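Local coordinates for protein toll-receptor-related 2 (Hydra vulgaris, PDB 4W8H) that probably relays signals at the membrane through its cytoplasmic TIR domain, the flavodoxin-like interaction module of Toll and interleukin-1 receptors, at residues 21-26 against 120-125. Sequence-based numbering, arbitrary orientation. Where two conformers were deposited one is given.
Sequences NTLVFK and RNLFRD. Unlike the reference sequence in segment 21-26: Lys26 (reference Glu).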
ATOM      1  N   ASN A  21      -1.552  12.308  -4.686  1.00  6.84           N
ATOM      2  CA  ASN A  21      -1.654  12.961  -5.981  1.00  7.69           C
ATOM      3  C   ASN A  21      -1.206  12.131  -7.139  1.00  7.59           C
ATOM      4  O   ASN A  21      -1.611  12.428  -8.278  1.00  7.61           O
ATOM      5  CB  ASN A  21      -0.880  14.289  -5.961  1.00 10.30           C
ATOM      6  CG  ASN A  21      -1.401  15.233  -4.926  1.00 15.04           C
ATOM      7  OD1 ASN A  21      -0.669  15.670  -4.045  1.00 19.85           O
ATOM      8  ND2 ASN A  21      -2.686  15.514  -4.989  1.00 19.17           N
ATOM      9  N   THR A  22      -0.356  11.132  -6.894  1.00  6.36           N
ATOM     10  CA  THR A  22       0.115  10.256  -7.970  1.00  5.97           C
ATOM     11  C   THR A  22      -0.481   8.867  -7.863  1.00  6.52           C
ATOM     12  O   THR A  22      -1.196   8.433  -8.764  1.00  7.04           O
ATOM     13  CB  THR A  22       1.657  10.241  -8.041  1.00  7.84           C
ATOM     14  OG1 THR A  22       2.138  11.564  -8.302  1.00  8.11           O
ATOM     15  CG2 THR A  22       2.149   9.289  -9.147  1.00  8.50           C
ATOM     16  N   LEU A  23      -0.215   8.162  -6.766  1.00  7.07           N
ATOM     17  CA  LEU A  23      -0.656   6.773  -6.679  1.00  6.48           C
ATOM     18  C   LEU A  23      -2.168   6.628  -6.625  1.00  6.10           C
ATOM     19  O   LEU A  23      -2.770   5.906  -7.443  1.00  6.87           O
ATOM     20  CB  LEU A  23       0.028   6.140  -5.457  1.00  6.34           C
ATOM     21  CG  LEU A  23      -0.366   4.700  -5.123  1.00  6.95           C
ATOM     22  CD1 LEU A  23      -0.038   3.747  -6.211  1.00  8.12           C
ATOM     23  CD2 LEU A  23       0.248   4.277  -3.808  1.00  7.10           C
ATOM     24  N   VAL A  24      -2.816   7.282  -5.649  1.00  6.25           N
ATOM     25  CA  VAL A  24      -4.275   7.141  -5.559  1.00  6.33           C
ATOM     26  C   VAL A  24      -4.951   7.700  -6.802  1.00  5.55           C
ATOM     27  O   VAL A  24      -5.870   7.103  -7.347  1.00  7.15           O
ATOM     28  CB  VAL A  24      -4.815   7.840  -4.290  1.00  7.95           C
ATOM     29  CG1 VAL A  24      -6.314   7.942  -4.300  1.00  9.46           C
ATOM     30  CG2 VAL A  24      -4.357   7.120  -3.048  1.00  8.93           C
ATOM     31  N   PHE A  25      -4.497   8.864  -7.258  1.00  6.77           N
ATOM     32  CA  PHE A  25      -5.021   9.483  -8.466  1.00  7.29           C
ATOM     33  C   PHE A  25      -5.013   8.513  -9.630  1.00  6.46           C
ATOM     34  O   PHE A  25      -6.035   8.363 -10.303  1.00  8.44           O
ATOM     35  CB  PHE A  25      -4.168  10.708  -8.776  1.00  8.22           C
ATOM     36  CG  PHE A  25      -4.625  11.528  -9.957  1.00 10.01           C
ATOM     37  CD1 PHE A  25      -5.790  12.251  -9.884  1.00 12.56           C
ATOM     38  CD2 PHE A  25      -3.843  11.640 -11.076  1.00 12.38           C
ATOM     39  CE1 PHE A  25      -6.188  13.061 -10.951  1.00 15.32           C
ATOM     40  CE2 PHE A  25      -4.244  12.444 -12.149  1.00 14.43           C
ATOM     41  CZ  PHE A  25      -5.407  13.134 -12.069  1.00 16.54           C
ATOM     42  N   LYS A  26      -3.893   7.858  -9.876  1.00  6.63           N
ATOM     43  CA  LYS A  26      -3.803   6.939 -11.005  1.00  7.82           C
ATOM     44  C   LYS A  26      -4.628   5.684 -10.807  1.00  6.91           C
ATOM     45  O   LYS A  26      -5.244   5.178 -11.765  1.00  8.49           O
ATOM     46  CB  LYS A  26      -2.362   6.618 -11.293  1.00  8.71           C
ATOM     47  CG  LYS A  26      -1.695   7.764 -12.053  1.00 10.80           C
ATOM     48  CD  LYS A  26      -0.358   7.396 -12.587  1.00 12.23           C
ATOM     49  CE  LYS A  26      -0.377   6.255 -13.602  1.00 12.85           C
ATOM     50  NZ  LYS A  26      -1.325   6.390 -14.729  1.00 14.43           N
ATOM     51  N   ARG A 120       2.063  -0.573 -15.205  1.00  9.49           N
ATOM     52  CA  ARG A 120       1.602  -1.813 -15.818  0.54  9.25           C
ATOM     53  C   ARG A 120       1.656  -2.958 -14.807  1.00  7.81           C
ATOM     54  O   ARG A 120       0.729  -3.741 -14.671  1.00  8.48           O
ATOM     55  CB  ARG A 120       2.472  -2.140 -17.036  0.54 12.55           C
ATOM     56  CG  ARG A 120       2.158  -3.452 -17.731  0.54 14.32           C
ATOM     57  CD  ARG A 120       3.319  -3.821 -18.684  0.54 17.00           C
ATOM     58  NE  ARG A 120       4.528  -4.269 -17.973  0.54 16.32           N
ATOM     59  CZ  ARG A 120       5.653  -4.678 -18.566  0.54 18.36           C
ATOM     60  NH1 ARG A 120       6.679  -5.066 -17.826  0.54 19.74           N
ATOM     61  NH2 ARG A 120       5.770  -4.712 -19.892  0.54 15.87           N
ATOM     62  N   ASN A 121       2.784  -3.068 -14.136  1.00  9.05           N
ATOM     63  CA  ASN A 121       2.955  -4.159 -13.186  1.00  9.48           C
ATOM     64  C   ASN A 121       2.023  -4.037 -11.986  1.00  8.04           C
ATOM     65  O   ASN A 121       1.426  -5.022 -11.543  1.00  9.28           O
ATOM     66  CB  ASN A 121       4.409  -4.216 -12.693  1.00 11.48           C
ATOM     67  CG  ASN A 121       5.389  -4.658 -13.774  1.00 13.83           C
ATOM     68  OD1 ASN A 121       5.007  -5.159 -14.835  1.00 15.61           O
ATOM     69  ND2 ASN A 121       6.664  -4.458 -13.496  1.00 16.48           N
ATOM     70  N   LEU A 122       1.895  -2.830 -11.463  1.00  7.02           N
ATOM     71  CA  LEU A 122       1.023  -2.601 -10.327  1.00  5.94           C
ATOM     72  C   LEU A 122      -0.425  -2.943 -10.688  1.00  6.23           C
ATOM     73  O   LEU A 122      -1.110  -3.693  -9.977  1.00  7.33           O
ATOM     74  CB  LEU A 122       1.138  -1.142  -9.890  1.00  6.17           C
ATOM     75  CG  LEU A 122       0.247  -0.730  -8.727  1.00  7.06           C
ATOM     76  CD1 LEU A 122       0.528  -1.566  -7.443  1.00  8.30           C
ATOM     77  CD2 LEU A 122       0.424   0.735  -8.388  1.00  7.89           C
ATOM     78  N   PHE A 123      -0.906  -2.387 -11.793  1.00  7.72           N
ATOM     79  CA  PHE A 123      -2.301  -2.587 -12.138  1.00  7.31           C
ATOM     80  C   PHE A 123      -2.557  -4.057 -12.461  1.00  8.88           C
ATOM     81  O   PHE A 123      -3.615  -4.593 -12.148  1.00  8.44           O
ATOM     82  CB  PHE A 123      -2.702  -1.726 -13.335  1.00  7.35           C
ATOM     83  CG  PHE A 123      -2.684  -0.246 -13.093  1.00  8.06           C
ATOM     84  CD1 PHE A 123      -2.576   0.319 -11.838  1.00  9.22           C
ATOM     85  CD2 PHE A 123      -2.654   0.586 -14.170  1.00 11.27           C
ATOM     86  CE1 PHE A 123      -2.522   1.678 -11.660  1.00 10.31           C
ATOM     87  CE2 PHE A 123      -2.610   1.957 -14.007  1.00 12.24           C
ATOM     88  CZ  PHE A 123      -2.534   2.506 -12.749  1.00 11.66           C
ATOM     89  N   ARG A 124      -1.617  -4.737 -13.095  1.00  9.81           N
ATOM     90  CA  ARG A 124      -1.780  -6.149 -13.429  0.53 10.32           C
ATOM     91  C   ARG A 124      -1.948  -6.991 -12.169  1.00 10.44           C
ATOM     92  O   ARG A 124      -2.766  -7.917 -12.122  1.00 11.78           O
ATOM     93  CB  ARG A 124      -0.574  -6.610 -14.251  0.53 12.83           C
ATOM     94  CG  ARG A 124      -0.656  -8.027 -14.750  0.53 17.30           C
ATOM     95  CD  ARG A 124       0.684  -8.449 -15.289  0.53 20.49           C
ATOM     96  NE  ARG A 124       1.047  -7.764 -16.526  0.53 22.58           N
ATOM     97  CZ  ARG A 124       2.203  -7.139 -16.763  0.53 20.71           C
ATOM     98  NH1 ARG A 124       2.376  -6.606 -17.954  0.53 23.98           N
ATOM     99  NH2 ARG A 124       3.188  -7.059 -15.865  0.53 13.49           N
ATOM    100  N   ASP A 125      -1.155  -6.688 -11.152  1.00  8.58           N
ATOM    101  CA  ASP A 125      -1.259  -7.471  -9.939  1.00 10.64           C
ATOM    102  C   ASP A 125      -2.595  -7.261  -9.252  1.00 10.67           C
ATOM    103  O   ASP A 125      -3.232  -8.219  -8.755  1.00 13.47           O
ATOM    104  CB  ASP A 125      -0.142  -7.223  -8.942  1.00 12.68           C
ATOM    105  CG  ASP A 125      -0.165  -8.248  -7.823  1.00 16.33           C
ATOM    106  OD1 ASP A 125       0.069  -9.431  -8.108  1.00 17.66           O
ATOM    107  OD2 ASP A 125      -0.477  -7.906  -6.689  1.00 18.92           O
TER
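Helices 16-29 and 115-127 come together with CA atoms 10.2 Å apart at Leu23 and Leu122 and 9.7 Å apart, also CA to CA, at Lys26 and Phe123. In the flavodoxin-like TIR fold these are the first and last helices, and helix 115-127 lies on the central parallel sheet through Leu122. The contact is small and apolar at its buried end. There CD1 of Leu23 meets CD2 of Leu122 at 3.7 Å, and the two side chains cross at about a right angle. Both leucines have CG anti to the backbone N (chi1 176° and 178°), which carries these two methyls to each other between the helices. Leu122 also touches Ile88 and Leu107, so helix 115-127 sits against strands 87-91 and 107-108. Leu23 also packs on Trp119, one helical turn before Phe123. Nearer the surface, Phe123 reaches across to Lys26 with CZ leading. With CG anti to its own carbonyl carbon (chi1 -66°), the ring runs out to helix 16-29, and it also rests on Ala30 and Ile32. Lys26, which is Glu in the reference sequence, makes a cation-pi contact with Trp119. Its CB lies 4.4 Å from CZ of Phe123, and its carbonyl O approaches that same CZ obliquely, at 3.9 Å.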